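PDB 5EHK: lantibiotic dehydratase, which probably uses glutamyl-tRNA to glutamylate and then dehydrate serine and threonine residues of the precursor peptide in the biosynthesis of the lantibiotic NAI-107. Local coordinates for residues 561-566 against 798-803; 411-416 against 611-616; 331-336 against 349-354. One frame throughout, in Å; residues are numbered along the deposited sequence.

Interaction 1. Residues 561-566 against 798-803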
ATOM      1  N   HIS A 561     -33.750   3.309  -1.039  1.00 17.32           N
ATOM      2  CA  HIS A 561     -33.039   4.590  -0.909  1.00 13.96           C
ATOM      3  C   HIS A 561     -32.852   5.296  -2.242  1.00 12.76           C
ATOM      4  O   HIS A 561     -32.371   6.426  -2.293  1.00 12.56           O
ATOM      5  CB  HIS A 561     -31.691   4.372  -0.234  1.00 11.49           C
ATOM      6  CG  HIS A 561     -30.818   3.406  -0.964  1.00 15.24           C
ATOM      7  ND1 HIS A 561     -31.183   2.092  -1.187  1.00 16.24           N
ATOM      8  CD2 HIS A 561     -29.611   3.567  -1.549  1.00 13.12           C
ATOM      9  CE1 HIS A 561     -30.232   1.484  -1.873  1.00 12.04           C
ATOM     10  NE2 HIS A 561     -29.263   2.356  -2.099  1.00 14.29           N
ATOM     11  N   ILE A 562     -33.215   4.607  -3.319  1.00 12.32           N
ATOM     12  CA  ILE A 562     -33.238   5.184  -4.658  1.00 12.75           C
ATOM     13  C   ILE A 562     -34.677   5.299  -5.121  1.00 14.62           C
ATOM     14  O   ILE A 562     -35.435   4.329  -5.035  1.00 18.85           O
ATOM     15  CB  ILE A 562     -32.482   4.309  -5.670  1.00 14.38           C
ATOM     16  CG1 ILE A 562     -31.058   3.971  -5.169  1.00 12.93           C
ATOM     17  CG2 ILE A 562     -32.506   4.958  -7.045  1.00 12.94           C
ATOM     18  CD1 ILE A 562     -30.262   5.138  -4.723  1.00 12.89           C
ATOM     19  N   GLN A 563     -35.066   6.475  -5.604  1.00 18.39           N
ATOM     20  CA  GLN A 563     -36.445   6.705  -6.046  1.00 17.87           C
ATOM     21  C   GLN A 563     -36.793   5.814  -7.203  1.00 15.61           C
ATOM     22  O   GLN A 563     -36.005   5.654  -8.132  1.00 14.30           O
ATOM     23  CB  GLN A 563     -36.654   8.163  -6.440  1.00 12.16           C
ATOM     24  CG  GLN A 563     -36.612   9.054  -5.234  1.00 17.00           C
ATOM     25  CD  GLN A 563     -36.155  10.457  -5.537  1.00 16.85           C
ATOM     26  OE1 GLN A 563     -36.285  10.947  -6.666  1.00 16.79           O
ATOM     27  NE2 GLN A 563     -35.590  11.112  -4.526  1.00 14.71           N
ATOM     28  N   ASP A 564     -37.977   5.222  -7.103  1.00 16.58           N
ATOM     29  CA  ASP A 564     -38.559   4.422  -8.166  1.00 14.35           C
ATOM     30  C   ASP A 564     -37.871   3.077  -8.374  1.00 16.78           C
ATOM     31  O   ASP A 564     -38.158   2.346  -9.326  1.00 16.33           O
ATOM     32  CB  ASP A 564     -38.587   5.203  -9.461  1.00 14.58           C
ATOM     33  CG  ASP A 564     -39.622   4.683 -10.400  1.00 22.60           C
ATOM     34  OD1 ASP A 564     -40.668   4.167  -9.903  1.00 18.68           O
ATOM     35  OD2 ASP A 564     -39.378   4.798 -11.619  1.00 20.20           O
ATOM     36  N   ALA A 565     -36.992   2.734  -7.448  1.00 14.17           N
ATOM     37  CA  ALA A 565     -36.240   1.514  -7.560  1.00 11.29           C
ATOM     38  C   ALA A 565     -37.142   0.288  -7.462  1.00 11.74           C
ATOM     39  O   ALA A 565     -38.147   0.289  -6.761  1.00 10.86           O
ATOM     40  CB  ALA A 565     -35.192   1.485  -6.480  1.00 11.81           C
ATOM     41  N   VAL A 566     -36.752  -0.760  -8.170  1.00 12.04           N
ATOM     42  CA  VAL A 566     -37.363  -2.062  -8.032  1.00 11.60           C
ATOM     43  C   VAL A 566     -36.623  -2.804  -6.947  1.00 14.05           C
ATOM     44  O   VAL A 566     -35.409  -2.877  -6.994  1.00 14.39           O
ATOM     45  CB  VAL A 566     -37.172  -2.880  -9.302  1.00 12.66           C
ATOM     46  CG1 VAL A 566     -37.770  -4.266  -9.122  1.00 13.81           C
ATOM     47  CG2 VAL A 566     -37.769  -2.151 -10.510  1.00 12.80           C
ATOM     48  N   ALA A 798     -34.106   8.992  -0.534  1.00 19.09           N
ATOM     49  CA  ALA A 798     -33.419  10.280  -0.549  1.00 18.87           C
ATOM     50  C   ALA A 798     -32.829  10.627  -1.913  1.00 18.30           C
ATOM     51  O   ALA A 798     -32.621  11.792  -2.245  1.00 22.40           O
ATOM     52  CB  ALA A 798     -32.342  10.298   0.508  1.00 17.07           C
ATOM     53  N   ARG A 799     -32.561   9.599  -2.702  1.00 19.49           N
ATOM     54  CA  ARG A 799     -31.806   9.757  -3.933  1.00 19.58           C
ATOM     55  C   ARG A 799     -32.590   9.490  -5.222  1.00 17.77           C
ATOM     56  O   ARG A 799     -33.303   8.485  -5.358  1.00 13.81           O
ATOM     57  CB  ARG A 799     -30.551   8.876  -3.890  1.00 23.09           C
ATOM     58  CG  ARG A 799     -29.457   9.431  -3.032  1.00 20.47           C
ATOM     59  CD  ARG A 799     -28.276   8.497  -3.025  1.00 26.31           C
ATOM     60  NE  ARG A 799     -27.179   9.047  -2.241  1.00 24.35           N
ATOM     61  CZ  ARG A 799     -27.017   8.800  -0.955  1.00 24.54           C
ATOM     62  NH1 ARG A 799     -27.875   8.008  -0.338  1.00 29.42           N
ATOM     63  NH2 ARG A 799     -26.002   9.331  -0.291  1.00 28.87           N
ATOM     64  N   PRO A 800     -32.429  10.393  -6.186  1.00 18.05           N
ATOM     65  CA  PRO A 800     -32.985  10.230  -7.534  1.00 19.31           C
ATOM     66  C   PRO A 800     -32.297   9.051  -8.164  1.00 19.42           C
ATOM     67  O   PRO A 800     -31.154   8.792  -7.782  1.00 25.03           O
ATOM     68  CB  PRO A 800     -32.520  11.490  -8.261  1.00 15.60           C
ATOM     69  CG  PRO A 800     -32.028  12.416  -7.187  1.00 20.45           C
ATOM     70  CD  PRO A 800     -31.553  11.565  -6.073  1.00 17.12           C
ATOM     71  N   PRO A 801     -32.952   8.356  -9.108  1.00 16.85           N
ATOM     72  CA  PRO A 801     -32.217   7.327  -9.848  1.00 17.99           C
ATOM     73  C   PRO A 801     -31.180   7.949 -10.722  1.00 20.51           C
ATOM     74  O   PRO A 801     -31.205   9.141 -11.005  1.00 20.22           O
ATOM     75  CB  PRO A 801     -33.285   6.688 -10.744  1.00 24.41           C
ATOM     76  CG  PRO A 801     -34.341   7.693 -10.858  1.00 21.68           C
ATOM     77  CD  PRO A 801     -34.363   8.411  -9.510  1.00 18.90           C
ATOM     78  N   HIS A 802     -30.247   7.124 -11.151  1.00 28.67           N
ATOM     79  CA  HIS A 802     -29.257   7.557 -12.104  1.00 34.38           C
ATOM     80  C   HIS A 802     -29.444   6.664 -13.262  1.00 35.23           C
ATOM     81  O   HIS A 802     -28.868   5.580 -13.296  1.00 35.86           O
ATOM     82  CB  HIS A 802     -27.849   7.326 -11.576  1.00 36.60           C
ATOM     83  CG  HIS A 802     -26.790   7.574 -12.603  1.00 43.42           C
ATOM     84  ND1 HIS A 802     -26.233   6.559 -13.352  1.00 37.93           N
ATOM     85  CD2 HIS A 802     -26.211   8.722 -13.029  1.00 43.41           C
ATOM     86  CE1 HIS A 802     -25.339   7.068 -14.180  1.00 34.75           C
ATOM     87  NE2 HIS A 802     -25.303   8.378 -14.001  1.00 45.89           N
ATOM     88  N   ILE A 803     -30.284   7.080 -14.194  1.00 36.00           N
ATOM     89  CA  ILE A 803     -30.535   6.228 -15.344  1.00 45.62           C
ATOM     90  C   ILE A 803     -30.038   6.859 -16.639  1.00 46.17           C
ATOM     91  O   ILE A 803     -30.569   7.867 -17.112  1.00 46.19           O
ATOM     92  CB  ILE A 803     -32.025   5.880 -15.485  1.00 43.69           C
ATOM     93  CG1 ILE A 803     -32.580   5.382 -14.154  1.00 33.27           C
ATOM     94  CG2 ILE A 803     -32.213   4.873 -16.597  1.00 37.99           C
ATOM     95  CD1 ILE A 803     -31.887   4.173 -13.657  1.00 29.72           C
TER
HETATM   96  O   HOH W   1     -30.252   7.715  -0.653  1.00 19.80           O
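Two irregular loops, far apart in sequence, join here through a single parallel beta bridge between Ile562 and Arg799. Its two backbone bonds flank Ile562. In one, Arg799 N donates to His561 O at 3.2 Å, from above the carbonyl plane (N-H...O angle 146°). The other is straighter: Gln563 N reaches Arg799 O at 2.7 Å, nearly along the C=O axis (N-H...O angle 166°). Arg799 is thus held at both its N-H and its carbonyl. His561 O also accepts from a water that bonds in turn to Arg799 NH1, while NE and NH2 of the same guanidinium form salt bridges to Glu618 and Asp496. Three polar atoms of one buried side chain have partners. Gln563 NE2 bonds to Ala797 O.

Apolar packing fills in around the bridge. Ile562 CG2, anti to the backbone N, lies 3.7 Å from Pro801 CA, and Ile562 CD1 meets Arg799 CB at 3.8 Å as the two side chains cross obliquely. Gln563 runs extended alongside the Arg799-Pro800 backbone, and its CB touches Pro801 CD at 3.8 Å. Beyond the bridge, a type II turn from Ile562 to Ala565 leads into strand 566-572. His561 and Ile562 rest against strand 629-634, while His802 and Ile803 lie on strand 620-624, so the loop from strand 785-792 toward strand 819-824 is laid against the mixed sheet of strands 566-572, 620-624 and 629-634.

Interaction 2. Residues 411-416 against 611-616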
ATOM      1  N   GLU A 411     -14.166   3.686  -8.391  1.00 16.52           N
ATOM      2  CA  GLU A 411     -13.226   4.625  -9.002  1.00 13.68           C
ATOM      3  C   GLU A 411     -12.759   4.065 -10.333  1.00 12.37           C
ATOM      4  O   GLU A 411     -12.657   4.785 -11.316  1.00 11.81           O
ATOM      5  CB  GLU A 411     -12.003   4.867  -8.123  1.00 15.02           C
ATOM      6  CG  GLU A 411     -12.211   5.712  -6.880  1.00 22.03           C
ATOM      7  CD  GLU A 411     -10.941   5.765  -6.008  1.00 41.14           C
ATOM      8  OE1 GLU A 411      -9.892   6.222  -6.529  1.00 44.92           O
ATOM      9  OE2 GLU A 411     -10.979   5.305  -4.830  1.00 36.44           O
ATOM     10  N   ALA A 412     -12.438   2.778 -10.340  1.00 11.11           N
ATOM     11  CA  ALA A 412     -11.961   2.124 -11.541  1.00 10.32           C
ATOM     12  C   ALA A 412     -13.019   2.274 -12.637  1.00 15.07           C
ATOM     13  O   ALA A 412     -12.708   2.672 -13.775  1.00 11.98           O
ATOM     14  CB  ALA A 412     -11.667   0.665 -11.249  1.00  8.50           C
ATOM     15  N   PHE A 413     -14.274   1.995 -12.256  1.00 12.53           N
ATOM     16  CA  PHE A 413     -15.424   2.058 -13.143  1.00 10.25           C
ATOM     17  C   PHE A 413     -15.533   3.466 -13.763  1.00 11.25           C
ATOM     18  O   PHE A 413     -15.616   3.621 -14.988  1.00  8.12           O
ATOM     19  CB  PHE A 413     -16.697   1.675 -12.377  1.00  8.34           C
ATOM     20  CG  PHE A 413     -17.884   1.419 -13.254  1.00  7.15           C
ATOM     21  CD1 PHE A 413     -18.317   0.135 -13.490  1.00  8.07           C
ATOM     22  CD2 PHE A 413     -18.568   2.472 -13.858  1.00  8.59           C
ATOM     23  CE1 PHE A 413     -19.437  -0.099 -14.312  1.00 11.88           C
ATOM     24  CE2 PHE A 413     -19.670   2.254 -14.682  1.00  8.04           C
ATOM     25  CZ  PHE A 413     -20.102   0.972 -14.919  1.00  9.71           C
ATOM     26  N   LEU A 414     -15.542   4.481 -12.906  1.00 11.86           N
ATOM     27  CA  LEU A 414     -15.539   5.876 -13.372  1.00 15.93           C
ATOM     28  C   LEU A 414     -14.429   6.149 -14.383  1.00 12.69           C
ATOM     29  O   LEU A 414     -14.638   6.844 -15.364  1.00 17.04           O
ATOM     30  CB  LEU A 414     -15.379   6.838 -12.192  1.00  9.92           C
ATOM     31  CG  LEU A 414     -16.686   7.073 -11.454  1.00 13.01           C
ATOM     32  CD1 LEU A 414     -16.497   7.940 -10.221  1.00 10.96           C
ATOM     33  CD2 LEU A 414     -17.716   7.672 -12.444  1.00 12.98           C
ATOM     34  N   GLU A 415     -13.253   5.601 -14.127  1.00 11.04           N
ATOM     35  CA  GLU A 415     -12.090   5.832 -14.959  1.00 13.86           C
ATOM     36  C   GLU A 415     -12.263   5.211 -16.352  1.00 14.38           C
ATOM     37  O   GLU A 415     -11.944   5.832 -17.368  1.00 12.34           O
ATOM     38  CB  GLU A 415     -10.835   5.289 -14.241  1.00 19.67           C
ATOM     39  CG  GLU A 415      -9.546   5.265 -15.048  1.00 26.23           C
ATOM     40  CD  GLU A 415      -8.767   6.575 -14.932  1.00 52.98           C
ATOM     41  OE1 GLU A 415      -9.410   7.634 -14.711  1.00 47.25           O
ATOM     42  OE2 GLU A 415      -7.515   6.545 -15.071  1.00 61.25           O
ATOM     43  N   ARG A 416     -12.799   3.992 -16.402  1.00 14.25           N
ATOM     44  CA  ARG A 416     -12.936   3.293 -17.679  1.00 11.11           C
ATOM     45  C   ARG A 416     -14.198   3.626 -18.470  1.00 13.44           C
ATOM     46  O   ARG A 416     -14.178   3.651 -19.694  1.00 20.00           O
ATOM     47  CB  ARG A 416     -12.863   1.792 -17.476  1.00  7.82           C
ATOM     48  CG  ARG A 416     -13.305   1.021 -18.677  1.00  7.09           C
ATOM     49  CD  ARG A 416     -12.809  -0.400 -18.594  1.00  9.13           C
ATOM     50  NE  ARG A 416     -13.085  -1.141 -19.820  1.00 11.09           N
ATOM     51  CZ  ARG A 416     -12.660  -2.379 -20.024  1.00 15.17           C
ATOM     52  NH1 ARG A 416     -11.966  -2.977 -19.057  1.00 12.57           N
ATOM     53  NH2 ARG A 416     -12.949  -3.024 -21.154  1.00 10.17           N
ATOM     54  N   LEU A 611     -29.544  -7.178 -16.153  1.00 12.43           N
ATOM     55  CA  LEU A 611     -29.005  -6.207 -15.219  1.00 10.82           C
ATOM     56  C   LEU A 611     -27.735  -5.496 -15.724  1.00 11.31           C
ATOM     57  O   LEU A 611     -26.909  -6.095 -16.382  1.00 11.47           O
ATOM     58  CB  LEU A 611     -28.778  -6.886 -13.873  1.00 10.47           C
ATOM     59  CG  LEU A 611     -30.071  -7.419 -13.256  1.00 15.76           C
ATOM     60  CD1 LEU A 611     -29.854  -8.053 -11.870  1.00 10.40           C
ATOM     61  CD2 LEU A 611     -31.089  -6.271 -13.180  1.00 12.28           C
ATOM     62  N   GLY A 612     -27.596  -4.214 -15.399  1.00 11.58           N
ATOM     63  CA  GLY A 612     -26.438  -3.423 -15.772  1.00  8.58           C
ATOM     64  C   GLY A 612     -25.914  -2.595 -14.604  1.00 11.57           C
ATOM     65  O   GLY A 612     -26.552  -2.500 -13.547  1.00 13.70           O
ATOM     66  N   VAL A 613     -24.716  -2.047 -14.752  1.00  9.00           N
ATOM     67  CA  VAL A 613     -24.137  -1.234 -13.698  1.00  7.89           C
ATOM     68  C   VAL A 613     -23.701   0.106 -14.304  1.00 10.60           C
ATOM     69  O   VAL A 613     -23.042   0.133 -15.349  1.00 10.74           O
ATOM     70  CB  VAL A 613     -22.944  -1.947 -13.027  1.00  8.44           C
ATOM     71  CG1 VAL A 613     -22.498  -1.197 -11.783  1.00 10.89           C
ATOM     72  CG2 VAL A 613     -23.289  -3.379 -12.664  1.00  6.59           C
ATOM     73  N   GLY A 614     -24.091   1.202 -13.656  1.00 10.52           N
ATOM     74  CA  GLY A 614     -23.775   2.558 -14.069  1.00  7.23           C
ATOM     75  C   GLY A 614     -23.105   3.217 -12.866  1.00 11.38           C
ATOM     76  O   GLY A 614     -22.972   2.602 -11.806  1.00 10.57           O
ATOM     77  N   ALA A 615     -22.685   4.467 -13.006  1.00 12.29           N
ATOM     78  CA  ALA A 615     -21.987   5.148 -11.931  1.00 10.18           C
ATOM     79  C   ALA A 615     -22.150   6.666 -11.987  1.00 15.73           C
ATOM     80  O   ALA A 615     -22.293   7.242 -13.058  1.00 15.50           O
ATOM     81  CB  ALA A 615     -20.534   4.792 -11.977  1.00  7.83           C
ATOM     82  N   ASN A 616     -22.180   7.304 -10.821  1.00 15.91           N
ATOM     83  CA  ASN A 616     -21.997   8.758 -10.729  1.00 15.03           C
ATOM     84  C   ASN A 616     -20.840   9.015  -9.774  1.00 13.85           C
ATOM     85  O   ASN A 616     -20.194   8.067  -9.328  1.00 11.97           O
ATOM     86  CB  ASN A 616     -23.279   9.486 -10.287  1.00 13.90           C
ATOM     87  CG  ASN A 616     -23.768   9.064  -8.902  1.00 14.30           C
ATOM     88  OD1 ASN A 616     -22.993   8.693  -8.014  1.00 15.74           O
ATOM     89  ND2 ASN A 616     -25.080   9.077  -8.734  1.00 16.70           N
TER
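Apolar packing carries the meeting of helix 411-416 with strand 611-615, whose axes pass 8.9 Å apart at a crossing angle of -85°. Phe413 is the main side chain. With CG anti to the backbone N (chi1 -167°), its ring extends from the helix to the strand, where CD2 rests 3.6 Å from Ala615 CB and CE1 lies 4.1 Å from Val613 CG1. Val613 and Ala615 both direct their side chains at the helix, as alternate residues of a strand do, with Gly614 between them. Leu414 adds a second, looser touch, its CD2 4.1 Å from Ala615 CB.

Polar atoms enter mainly through the strand backbone. Val613 O sits at the edge of the Phe413 ring, near its plane, with CZ its nearest ring atom at 3.1 Å. Leu414 CD1 approaches Asn616 O at 3.8 Å; this oxygen takes a hydrogen bond from His410 NE2, one turn back on the same helix. Asn616 OD1 turns instead to Glu618 N, as in an Asx turn, and to Arg619 N. Strand 611-615 is paired antiparallel with 423-424 and 620-624, and Leu620 of the latter joins Phe413, Val613 and Ala615, so that helix 407-417 packs across this side of the mixed sheet.

Interaction 3. Residues 331-336 against 349-354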
ATOM      1  N   ASP A 331     -38.453 -38.358   4.522  1.00 40.89           N
ATOM      2  CA  ASP A 331     -39.415 -37.307   4.761  1.00 42.09           C
ATOM      3  C   ASP A 331     -40.355 -37.733   5.890  1.00 44.83           C
ATOM      4  O   ASP A 331     -40.537 -37.013   6.877  1.00 39.74           O
ATOM      5  CB  ASP A 331     -40.207 -37.017   3.493  1.00 39.14           C
ATOM      6  CG  ASP A 331     -41.101 -35.808   3.637  1.00 47.82           C
ATOM      7  OD1 ASP A 331     -40.561 -34.711   3.915  1.00 51.44           O
ATOM      8  OD2 ASP A 331     -42.337 -35.957   3.488  1.00 42.92           O
ATOM      9  N   ALA A 332     -40.922 -38.928   5.748  1.00 51.41           N
ATOM     10  CA  ALA A 332     -41.888 -39.440   6.717  1.00 53.94           C
ATOM     11  C   ALA A 332     -41.292 -39.546   8.125  1.00 51.35           C
ATOM     12  O   ALA A 332     -41.928 -39.164   9.109  1.00 48.12           O
ATOM     13  CB  ALA A 332     -42.430 -40.782   6.259  1.00 42.75           C
ATOM     14  N   ARG A 333     -40.065 -40.040   8.225  1.00 48.21           N
ATOM     15  CA  ARG A 333     -39.422 -40.117   9.529  1.00 55.52           C
ATOM     16  C   ARG A 333     -39.008 -38.757  10.096  1.00 53.23           C
ATOM     17  O   ARG A 333     -38.707 -38.644  11.285  1.00 51.38           O
ATOM     18  CB  ARG A 333     -38.245 -41.088   9.535  1.00 52.25           C
ATOM     19  CG  ARG A 333     -38.614 -42.510   9.191  1.00 48.80           C
ATOM     20  CD  ARG A 333     -37.371 -43.357   9.259  1.00 57.53           C
ATOM     21  NE  ARG A 333     -37.557 -44.703   8.737  1.00 66.91           N
ATOM     22  CZ  ARG A 333     -38.003 -45.718   9.465  1.00 68.23           C
ATOM     23  NH1 ARG A 333     -38.338 -45.522  10.735  1.00 65.92           N
ATOM     24  NH2 ARG A 333     -38.133 -46.920   8.919  1.00 67.55           N
ATOM     25  N   CYS A 334     -38.992 -37.733   9.248  1.00 51.39           N
ATOM     26  CA  CYS A 334     -38.647 -36.390   9.701  1.00 54.28           C
ATOM     27  C   CYS A 334     -39.801 -35.768  10.467  1.00 51.18           C
ATOM     28  O   CYS A 334     -39.603 -35.158  11.519  1.00 49.87           O
ATOM     29  CB  CYS A 334     -38.266 -35.485   8.526  1.00 48.68           C
ATOM     30  SG  CYS A 334     -36.527 -35.536   8.089  1.00 42.56           S
ATOM     31  N   HIS A 335     -41.009 -35.923   9.941  1.00 48.89           N
ATOM     32  CA  HIS A 335     -42.180 -35.401  10.622  1.00 53.38           C
ATOM     33  C   HIS A 335     -42.418 -36.195  11.889  1.00 55.04           C
ATOM     34  O   HIS A 335     -42.785 -35.635  12.923  1.00 54.55           O
ATOM     35  CB  HIS A 335     -43.395 -35.463   9.703  1.00 52.55           C
ATOM     36  CG  HIS A 335     -43.322 -34.498   8.564  1.00 55.07           C
ATOM     37  ND1 HIS A 335     -42.587 -34.749   7.425  1.00 48.65           N
ATOM     38  CD2 HIS A 335     -43.868 -33.269   8.400  1.00 50.67           C
ATOM     39  CE1 HIS A 335     -42.697 -33.725   6.600  1.00 51.16           C
ATOM     40  NE2 HIS A 335     -43.467 -32.814   7.168  1.00 54.93           N
ATOM     41  N   ALA A 336     -42.164 -37.499  11.799  1.00 53.24           N
ATOM     42  CA  ALA A 336     -42.309 -38.404  12.923  1.00 52.46           C
ATOM     43  C   ALA A 336     -41.472 -37.912  14.084  1.00 53.78           C
ATOM     44  O   ALA A 336     -41.971 -37.734  15.203  1.00 52.26           O
ATOM     45  CB  ALA A 336     -41.861 -39.782  12.520  1.00 56.80           C
ATOM     46  N   LEU A 349     -34.781 -40.773  16.022  1.00 48.11           N
ATOM     47  CA  LEU A 349     -33.612 -40.131  15.427  1.00 46.81           C
ATOM     48  C   LEU A 349     -32.644 -41.142  14.806  1.00 48.21           C
ATOM     49  O   LEU A 349     -32.175 -40.948  13.677  1.00 44.38           O
ATOM     50  CB  LEU A 349     -32.898 -39.252  16.463  1.00 50.38           C
ATOM     51  CG  LEU A 349     -31.650 -38.474  16.031  1.00 42.15           C
ATOM     52  CD1 LEU A 349     -31.930 -37.676  14.767  1.00 44.12           C
ATOM     53  CD2 LEU A 349     -31.212 -37.557  17.146  1.00 40.72           C
ATOM     54  N   ALA A 350     -32.329 -42.201  15.547  1.00 45.07           N
ATOM     55  CA  ALA A 350     -31.523 -43.298  15.007  1.00 48.54           C
ATOM     56  C   ALA A 350     -32.242 -43.965  13.833  1.00 50.41           C
ATOM     57  O   ALA A 350     -31.603 -44.482  12.915  1.00 47.14           O
ATOM     58  CB  ALA A 350     -31.208 -44.326  16.088  1.00 36.91           C
ATOM     59  N   GLU A 351     -33.574 -43.941  13.888  1.00 49.67           N
ATOM     60  CA  GLU A 351     -34.437 -44.447  12.823  1.00 54.16           C
ATOM     61  C   GLU A 351     -34.396 -43.556  11.583  1.00 59.13           C
ATOM     62  O   GLU A 351     -34.443 -44.047  10.456  1.00 61.39           O
ATOM     63  CB  GLU A 351     -35.876 -44.615  13.344  1.00 56.84           C
ATOM     64  CG  GLU A 351     -36.134 -46.009  13.948  1.00 68.70           C
ATOM     65  CD  GLU A 351     -37.428 -46.113  14.755  1.00 78.45           C
ATOM     66  OE1 GLU A 351     -38.035 -45.061  15.071  1.00 73.03           O
ATOM     67  OE2 GLU A 351     -37.822 -47.255  15.093  1.00 77.58           O
ATOM     68  N   LEU A 352     -34.295 -42.246  11.788  1.00 53.94           N
ATOM     69  CA  LEU A 352     -34.155 -41.325  10.675  1.00 47.69           C
ATOM     70  C   LEU A 352     -32.773 -41.488  10.046  1.00 51.66           C
ATOM     71  O   LEU A 352     -32.640 -41.489   8.825  1.00 52.84           O
ATOM     72  CB  LEU A 352     -34.382 -39.885  11.147  1.00 50.97           C
ATOM     73  CG  LEU A 352     -34.375 -38.705  10.169  1.00 47.48           C
ATOM     74  CD1 LEU A 352     -35.086 -39.035   8.868  1.00 50.60           C
ATOM     75  CD2 LEU A 352     -35.045 -37.515  10.825  1.00 44.96           C
ATOM     76  N   ILE A 353     -31.754 -41.660  10.883  1.00 50.04           N
ATOM     77  CA  ILE A 353     -30.374 -41.745  10.410  1.00 47.20           C
ATOM     78  C   ILE A 353     -30.125 -42.884   9.424  1.00 54.98           C
ATOM     79  O   ILE A 353     -29.694 -42.641   8.299  1.00 60.24           O
ATOM     80  CB  ILE A 353     -29.356 -41.867  11.568  1.00 46.55           C
ATOM     81  CG1 ILE A 353     -29.349 -40.600  12.414  1.00 40.34           C
ATOM     82  CG2 ILE A 353     -27.954 -42.144  11.028  1.00 40.36           C
ATOM     83  CD1 ILE A 353     -28.887 -39.406  11.661  1.00 43.96           C
ATOM     84  N   GLN A 354     -30.386 -44.124   9.824  1.00 59.95           N
ATOM     85  CA  GLN A 354     -30.049 -45.244   8.943  1.00 62.20           C
ATOM     86  C   GLN A 354     -30.932 -45.216   7.686  1.00 56.01           C
ATOM     87  O   GLN A 354     -30.539 -45.716   6.634  1.00 56.50           O
ATOM     88  CB  GLN A 354     -30.096 -46.606   9.671  1.00 58.01           C
ATOM     89  CG  GLN A 354     -31.385 -47.418   9.487  1.00 64.38           C
ATOM     90  CD  GLN A 354     -32.608 -46.744  10.094  1.00 73.17           C
ATOM     91  OE1 GLN A 354     -32.477 -45.801  10.870  1.00 67.50           O
ATOM     92  NE2 GLN A 354     -33.802 -47.217   9.728  1.00 72.20           N
TER
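Asp331 O is the best-held polar atom, gripped by three donors from its own helix. Cys334 N reaches it at 2.9 Å and His335 N at 3.3 Å, the first spanning i to i+3, the second the regular i to i+4. The third is His335 ND1, at 3.1 Å, whose N-H points almost straight at the oxygen (166°). The oxygen lies in the plane of the imidazole, whereas the nitrogen stands well above the carbonyl plane; the bond fixes the rotation of the ring on the side turned from the partner helix.

Arg333 faces the other way. Its chain runs extended from CG to NE, bringing CD to 3.2 Å from Glu351 O, and the Arg333 and Glu351 side chains cross at about a right angle. Arg333 NH1 stays 4.4 Å from Glu351 OE1, too far for a salt bridge, though the opposite charges may still attract. Each has a closer partner within its own helix: Glu329 for Arg333 and Arg347 for Glu351.

On the buried side of the pair lies Leu352. Its CG is anti to the backbone N (chi1 -176°), which sends the branched end toward helix 318-339: CD1 meets Arg333 CB at 3.8 Å and CD2 meets Cys334 SG at 3.7 Å. Thr170 touches Cys334 and Leu352, and Leu366 packs on Leu352. With the segment axes at 163° and a short connection between helices 318-339 and 346-359, the arrangement is an antiparallel helical hairpin, here with Leu352 and Cys334 buried and Arg333 and Glu351 more open.

Interactions 1 and 2 are neighbours, their centres 16 Å apart, and their segments alternate along the chain. They touch directly: His802 CE1 of segment 798-803 lies 3.3 Å from Ala615 O of segment 611-616. Glu618 ties them further, since its carboxylate pairs with Arg799 while its backbone N-H bonds to Asn616. Interaction 2 contains strand 611-615 of the mixed sheet, and interaction 1 lies against strands 620-624 and 629-634 of it. Interaction 3 stands apart, centred about 50 Å from interaction 1 and 52 Å from interaction 2, with nearest atoms about 33 Å away in each case. Two contacts thus join parts about 200 residues apart, and the third joins helices adjacent in sequence.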